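Local coordinates for putative endonuclease/exonuclease/phosphatase family protein (Bacteroides thetaiotaomicron, PDB 3MPR) that probably acts as a metal-dependent phosphodiesterase of the DNase I-like superfamily, cleaving nucleic acids or a related phosphoester, at residues 70-84 and 117-129. Residues are numbered along the deposited sequence; the frame is centred on the assembly and turned at random.
Sequences IGVGRDDGKDKGEHS and VLPRICSWGHFKC
Ile70 sets CD1 against strand 121-129, 3.7 Å from Trp124 O and 3.9 Å from Gly125 CA, where a side chain on the glycine would clash with it; the same methyl meets Phe127 CZ. At Gly71 a CB would be tight against Ser123 OG, which hydrogen-bonds Asp100 OD2, and jammed against the carbonyl O of Ile70. Val72 crosses Ile121 at about a right angle, CG2 to CD1 3.5 Å, and one water donates to Val72 O and Ser123 OG while accepting from Ser84 N. Arg74 contributes the largest share: with CG between the backbone N and carbonyl carbon (chi1 75°) and an extended chain beyond, CB rests on Ile121 CG2, and Pro119 O sits over a guanidinium face, 3.4 Å from Arg74 CD. Its NH1 lies 3.3 Å from Arg120 NH1, the planes 78° apart, an approach of like charges probably eased by Asp144, which pairs with Arg120, and by Glu82, whose OE1 lies over a face of the Arg74 group and pairs by charge alone, no N-H aimed at it. Another water joins Arg74 NH1 to Ile121 N. Replacing Arg74 by an alanine would probably leave Glu82 without this cationic partner and that water without one of its donors. Ser84 closes the segment, its OG donating to Ile121 O (2.9 Å) from above the carbonyl plane. The contact illustrates how a loop of one sheet packs on a strand of the other in the DNase I-like two-sheet sandwich, here with the Arg74 side chain about 6 Å from that of Glu51, a magnesium-binding residue of this protein, though no metal is bound in this chain.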
loop_
_atom_site.group_PDB
_atom_site.type_symbol
_atom_site.label_atom_id
_atom_site.label_comp_id
_atom_site.label_asym_id
_atom_site.label_seq_id
_atom_site.Cartn_x
_atom_site.Cartn_y
_atom_site.Cartn_z
ATOM N N ILE A 70 -19.218 -10.258 10.407
ATOM C CA ILE A 70 -19.991 -10.563 11.600
ATOM C C ILE A 70 -20.132 -9.277 12.389
ATOM O O ILE A 70 -19.349 -8.347 12.199
ATOM C CB ILE A 70 -19.301 -11.610 12.470
ATOM C CG1 ILE A 70 -17.874 -11.173 12.800
ATOM C CG2 ILE A 70 -19.278 -12.974 11.763
ATOM C CD1 ILE A 70 -17.146 -12.141 13.716
ATOM N N GLY A 71 -21.137 -9.215 13.259
ATOM C CA GLY A 71 -21.316 -8.059 14.120
ATOM C C GLY A 71 -22.702 -7.470 13.961
ATOM O O GLY A 71 -23.168 -7.293 12.837
ATOM N N VAL A 72 -23.356 -7.157 15.076
ATOM C CA VAL A 72 -24.732 -6.661 15.037
ATOM C C VAL A 72 -24.836 -5.155 15.246
ATOM O O VAL A 72 -23.876 -4.507 15.653
ATOM C CB VAL A 72 -25.624 -7.369 16.076
ATOM C CG1 VAL A 72 -25.537 -8.883 15.916
ATOM C CG2 VAL A 72 -25.232 -6.939 17.486
ATOM N N GLY A 73 -26.014 -4.604 14.964
ATOM C CA GLY A 73 -26.268 -3.181 15.123
ATOM C C GLY A 73 -26.235 -2.756 16.572
ATOM O O GLY A 73 -26.796 -3.437 17.436
ATOM N N ARG A 74 -25.590 -1.626 16.852
ATOM C CA ARG A 74 -25.402 -1.201 18.240
ATOM C C ARG A 74 -26.654 -0.632 18.905
ATOM O O ARG A 74 -26.689 -0.512 20.121
ATOM C CB ARG A 74 -24.256 -0.185 18.364
ATOM C CG ARG A 74 -24.583 1.234 17.877
ATOM C CD ARG A 74 -23.325 2.087 17.921
ATOM N NE ARG A 74 -23.546 3.481 17.543
ATOM C CZ ARG A 74 -22.575 4.387 17.463
ATOM N NH1 ARG A 74 -21.318 4.048 17.731
ATOM N NH2 ARG A 74 -22.857 5.631 17.111
ATOM N N ASP A 75 -27.665 -0.264 18.116
ATOM C CA ASP A 75 -28.883 0.337 18.676
ATOM C C ASP A 75 -29.802 -0.692 19.328
ATOM O O ASP A 75 -30.345 -0.468 20.418
ATOM C CB ASP A 75 -29.668 1.093 17.593
ATOM C CG ASP A 75 -29.048 2.431 17.242
ATOM O OD1 ASP A 75 -27.976 2.770 17.786
ATOM O OD2 ASP A 75 -29.636 3.142 16.402
ATOM N N ASP A 76 -29.997 -1.817 18.656
ATOM C CA ASP A 76 -30.956 -2.809 19.142
ATOM C C ASP A 76 -30.411 -4.231 19.103
ATOM O O ASP A 76 -31.132 -5.195 19.380
ATOM C CB ASP A 76 -32.265 -2.718 18.353
ATOM C CG ASP A 76 -32.122 -3.179 16.916
ATOM O OD1 ASP A 76 -30.970 -3.352 16.455
ATOM O OD2 ASP A 76 -33.164 -3.363 16.241
ATOM N N GLY A 77 -29.137 -4.365 18.748
ATOM C CA GLY A 77 -28.513 -5.673 18.708
ATOM C C GLY A 77 -28.971 -6.510 17.534
ATOM O O GLY A 77 -28.705 -7.710 17.471
ATOM N N LYS A 78 -29.643 -5.868 16.590
ATOM C CA LYS A 78 -30.109 -6.548 15.390
ATOM C C LYS A 78 -29.637 -5.792 14.147
ATOM O O LYS A 78 -28.448 -5.793 13.847
ATOM C CB LYS A 78 -31.635 -6.683 15.422
ATOM C CG LYS A 78 -32.125 -7.562 16.569
ATOM C CD LYS A 78 -33.654 -7.651 16.614
ATOM C CE LYS A 78 -34.290 -6.315 16.984
ATOM N NZ LYS A 78 -35.775 -6.397 17.097
ATOM N N ASP A 79 -30.557 -5.130 13.449
ATOM C CA ASP A 79 -30.219 -4.401 12.219
ATOM C C ASP A 79 -30.105 -2.880 12.363
ATOM O O ASP A 79 -29.805 -2.188 11.386
ATOM C CB ASP A 79 -31.248 -4.704 11.122
ATOM C CG ASP A 79 -31.218 -6.152 10.674
ATOM O OD1 ASP A 79 -30.202 -6.840 10.916
ATOM O OD2 ASP A 79 -32.210 -6.598 10.071
ATOM N N LYS A 80 -30.358 -2.346 13.555
ATOM C CA LYS A 80 -30.406 -0.895 13.714
ATOM C C LYS A 80 -29.127 -0.277 14.261
ATOM O O LYS A 80 -28.546 -0.780 15.214
ATOM C CB LYS A 80 -31.584 -0.486 14.605
ATOM C CG LYS A 80 -32.935 -0.580 13.907
ATOM C CD LYS A 80 -34.053 -0.007 14.765
ATOM C CE LYS A 80 -35.376 -0.011 14.004
ATOM N NZ LYS A 80 -35.698 -1.355 13.442
ATOM N N GLY A 81 -28.713 0.833 13.661
ATOM C CA GLY A 81 -27.586 1.603 14.155
ATOM C C GLY A 81 -26.258 1.253 13.496
ATOM O O GLY A 81 -26.191 0.404 12.607
ATOM N N GLU A 82 -25.197 1.915 13.941
ATOM C CA GLU A 82 -23.859 1.636 13.422
ATOM C C GLU A 82 -23.363 0.297 13.947
ATOM O O GLU A 82 -23.806 -0.160 14.996
ATOM C CB GLU A 82 -22.897 2.735 13.848
ATOM C CG GLU A 82 -23.313 4.110 13.343
ATOM C CD GLU A 82 -22.265 5.162 13.622
ATOM O OE1 GLU A 82 -21.214 4.824 14.217
ATOM O OE2 GLU A 82 -22.497 6.325 13.247
ATOM N N HIS A 83 -22.451 -0.323 13.203
ATOM C CA HIS A 83 -21.863 -1.601 13.590
ATOM C C HIS A 83 -20.377 -1.435 13.876
ATOM O O HIS A 83 -19.735 -0.475 13.415
ATOM C CB HIS A 83 -21.996 -2.630 12.460
ATOM C CG HIS A 83 -23.411 -3.022 12.137
ATOM N ND1 HIS A 83 -24.326 -2.140 11.605
ATOM C CD2 HIS A 83 -24.052 -4.213 12.237
ATOM C CE1 HIS A 83 -25.475 -2.766 11.408
ATOM N NE2 HIS A 83 -25.331 -4.027 11.774
ATOM N N SER A 84 -19.845 -2.387 14.638
ATOM C CA SER A 84 -18.411 -2.628 14.718
ATOM C C SER A 84 -18.130 -3.918 13.952
ATOM O O SER A 84 -17.557 -4.870 14.488
ATOM C CB SER A 84 -17.985 -2.768 16.179
ATOM O OG SER A 84 -18.187 -1.538 16.868
ATOM N N VAL A 117 -22.447 9.062 25.945
ATOM C CA VAL A 117 -23.680 9.642 25.402
ATOM C C VAL A 117 -24.410 8.720 24.425
ATOM O O VAL A 117 -25.626 8.832 24.246
ATOM C CB VAL A 117 -23.429 11.000 24.720
ATOM C CG1 VAL A 117 -22.930 12.017 25.737
ATOM C CG2 VAL A 117 -22.434 10.842 23.583
ATOM N N LEU A 118 -23.677 7.809 23.789
ATOM C CA LEU A 118 -24.291 6.846 22.880
ATOM C C LEU A 118 -23.963 5.410 23.288
ATOM O O LEU A 118 -22.920 5.160 23.888
ATOM C CB LEU A 118 -23.831 7.100 21.440
ATOM C CG LEU A 118 -24.616 8.098 20.578
ATOM C CD1 LEU A 118 -25.007 9.331 21.352
ATOM C CD2 LEU A 118 -23.816 8.480 19.338
ATOM N N PRO A 119 -24.854 4.459 22.969
ATOM C CA PRO A 119 -24.467 3.058 23.178
ATOM C C PRO A 119 -23.312 2.719 22.253
ATOM O O PRO A 119 -23.222 3.258 21.152
ATOM C CB PRO A 119 -25.712 2.274 22.761
ATOM C CG PRO A 119 -26.425 3.202 21.794
ATOM C CD PRO A 119 -26.189 4.583 22.352
ATOM N N ARG A 120 -22.428 1.846 22.707
ATOM C CA ARG A 120 -21.218 1.513 21.956
ATOM C C ARG A 120 -21.049 0.009 22.034
ATOM O O ARG A 120 -21.219 -0.584 23.097
ATOM C CB ARG A 120 -20.004 2.215 22.565
ATOM C CG ARG A 120 -20.156 3.730 22.665
ATOM C CD ARG A 120 -20.094 4.394 21.296
ATOM N NE ARG A 120 -20.191 5.848 21.392
ATOM C CZ ARG A 120 -19.864 6.692 20.415
ATOM N NH1 ARG A 120 -19.421 6.231 19.253
ATOM N NH2 ARG A 120 -19.982 8.004 20.601
ATOM N N ILE A 121 -20.724 -0.612 20.912
ATOM C CA ILE A 121 -20.709 -2.061 20.846
ATOM C C ILE A 121 -19.324 -2.569 20.468
ATOM O O ILE A 121 -18.610 -1.939 19.684
ATOM C CB ILE A 121 -21.789 -2.578 19.854
ATOM C CG1 ILE A 121 -22.090 -4.066 20.082
ATOM C CG2 ILE A 121 -21.379 -2.315 18.394
ATOM C CD1 ILE A 121 -23.194 -4.616 19.186
ATOM N N CYS A 122 -18.936 -3.687 21.073
ATOM C CA CYS A 122 -17.741 -4.410 20.684
ATOM C C CYS A 122 -18.194 -5.742 20.107
ATOM O O CYS A 122 -18.939 -6.484 20.755
ATOM C CB CYS A 122 -16.825 -4.633 21.892
ATOM S SG CYS A 122 -15.385 -5.641 21.519
ATOM N N SER A 123 -17.788 -6.022 18.870
ATOM C CA SER A 123 -18.088 -7.293 18.232
ATOM C C SER A 123 -16.806 -8.110 18.141
ATOM O O SER A 123 -15.714 -7.562 17.997
ATOM C CB SER A 123 -18.673 -7.085 16.831
ATOM O OG SER A 123 -19.873 -6.340 16.888
ATOM N N TRP A 124 -16.936 -9.427 18.212
ATOM C CA TRP A 124 -15.758 -10.265 18.244
ATOM C C TRP A 124 -16.029 -11.584 17.558
ATOM O O TRP A 124 -17.187 -11.990 17.366
ATOM C CB TRP A 124 -15.316 -10.493 19.700
ATOM C CG TRP A 124 -16.390 -11.189 20.520
ATOM C CD1 TRP A 124 -17.404 -10.604 21.219
ATOM C CD2 TRP A 124 -16.557 -12.601 20.668
ATOM N NE1 TRP A 124 -18.193 -11.574 21.810
ATOM C CE2 TRP A 124 -17.681 -12.808 21.492
ATOM C CE3 TRP A 124 -15.848 -13.714 20.199
ATOM C CZ2 TRP A 124 -18.126 -14.083 21.839
ATOM C CZ3 TRP A 124 -16.279 -14.975 20.548
ATOM C CH2 TRP A 124 -17.415 -15.154 21.359
ATOM N N GLY A 125 -14.950 -12.245 17.172
ATOM C CA GLY A 125 -15.026 -13.591 16.661
ATOM C C GLY A 125 -13.836 -14.373 17.174
ATOM O O GLY A 125 -12.741 -13.833 17.304
ATOM N N HIS A 126 -14.073 -15.636 17.493
ATOM C CA HIS A 126 -13.017 -16.611 17.743
ATOM C C HIS A 126 -12.785 -17.311 16.409
ATOM O O HIS A 126 -13.644 -18.060 15.941
ATOM C CB HIS A 126 -13.513 -17.591 18.815
ATOM C CG HIS A 126 -12.596 -18.741 19.097
ATOM N ND1 HIS A 126 -12.776 -19.569 20.187
ATOM C CD2 HIS A 126 -11.521 -19.224 18.431
ATOM C CE1 HIS A 126 -11.846 -20.508 20.182
ATOM N NE2 HIS A 126 -11.075 -20.323 19.125
ATOM N N PHE A 127 -11.646 -17.036 15.776
ATOM C CA PHE A 127 -11.356 -17.574 14.447
ATOM C C PHE A 127 -10.373 -18.733 14.467
ATOM O O PHE A 127 -9.562 -18.847 15.381
ATOM C CB PHE A 127 -10.779 -16.475 13.543
ATOM C CG PHE A 127 -11.766 -15.416 13.187
ATOM C CD1 PHE A 127 -11.938 -14.319 14.009
ATOM C CD2 PHE A 127 -12.524 -15.516 12.028
ATOM C CE1 PHE A 127 -12.861 -13.347 13.698
ATOM C CE2 PHE A 127 -13.463 -14.537 11.706
ATOM C CZ PHE A 127 -13.625 -13.450 12.539
ATOM N N LYS A 128 -10.441 -19.573 13.433
ATOM C CA LYS A 128 -9.487 -20.651 13.240
ATOM C C LYS A 128 -8.960 -20.606 11.800
ATOM O O LYS A 128 -9.736 -20.651 10.847
ATOM C CB LYS A 128 -10.146 -22.006 13.510
ATOM C CG LYS A 128 -9.192 -23.193 13.386
ATOM C CD LYS A 128 -9.866 -24.489 13.810
ATOM C CE LYS A 128 -8.876 -25.626 13.922
ATOM N NZ LYS A 128 -9.558 -26.916 14.224
ATOM N N CYS A 129 -7.643 -20.532 11.650
ATOM C CA CYS A 129 -7.037 -20.487 10.334
ATOM C C CYS A 129 -7.188 -21.842 9.653
ATOM O O CYS A 129 -6.841 -22.882 10.224
ATOM C CB CYS A 129 -5.564 -20.085 10.443
ATOM S SG CYS A 129 -5.341 -18.473 11.227
HETATM O O HOH W 1 -21.150 -4.736 15.170
HETATM O O HOH W 2 -20.061 1.650 18.785
HETATM O O HOH W 3 -20.508 6.907 16.307
#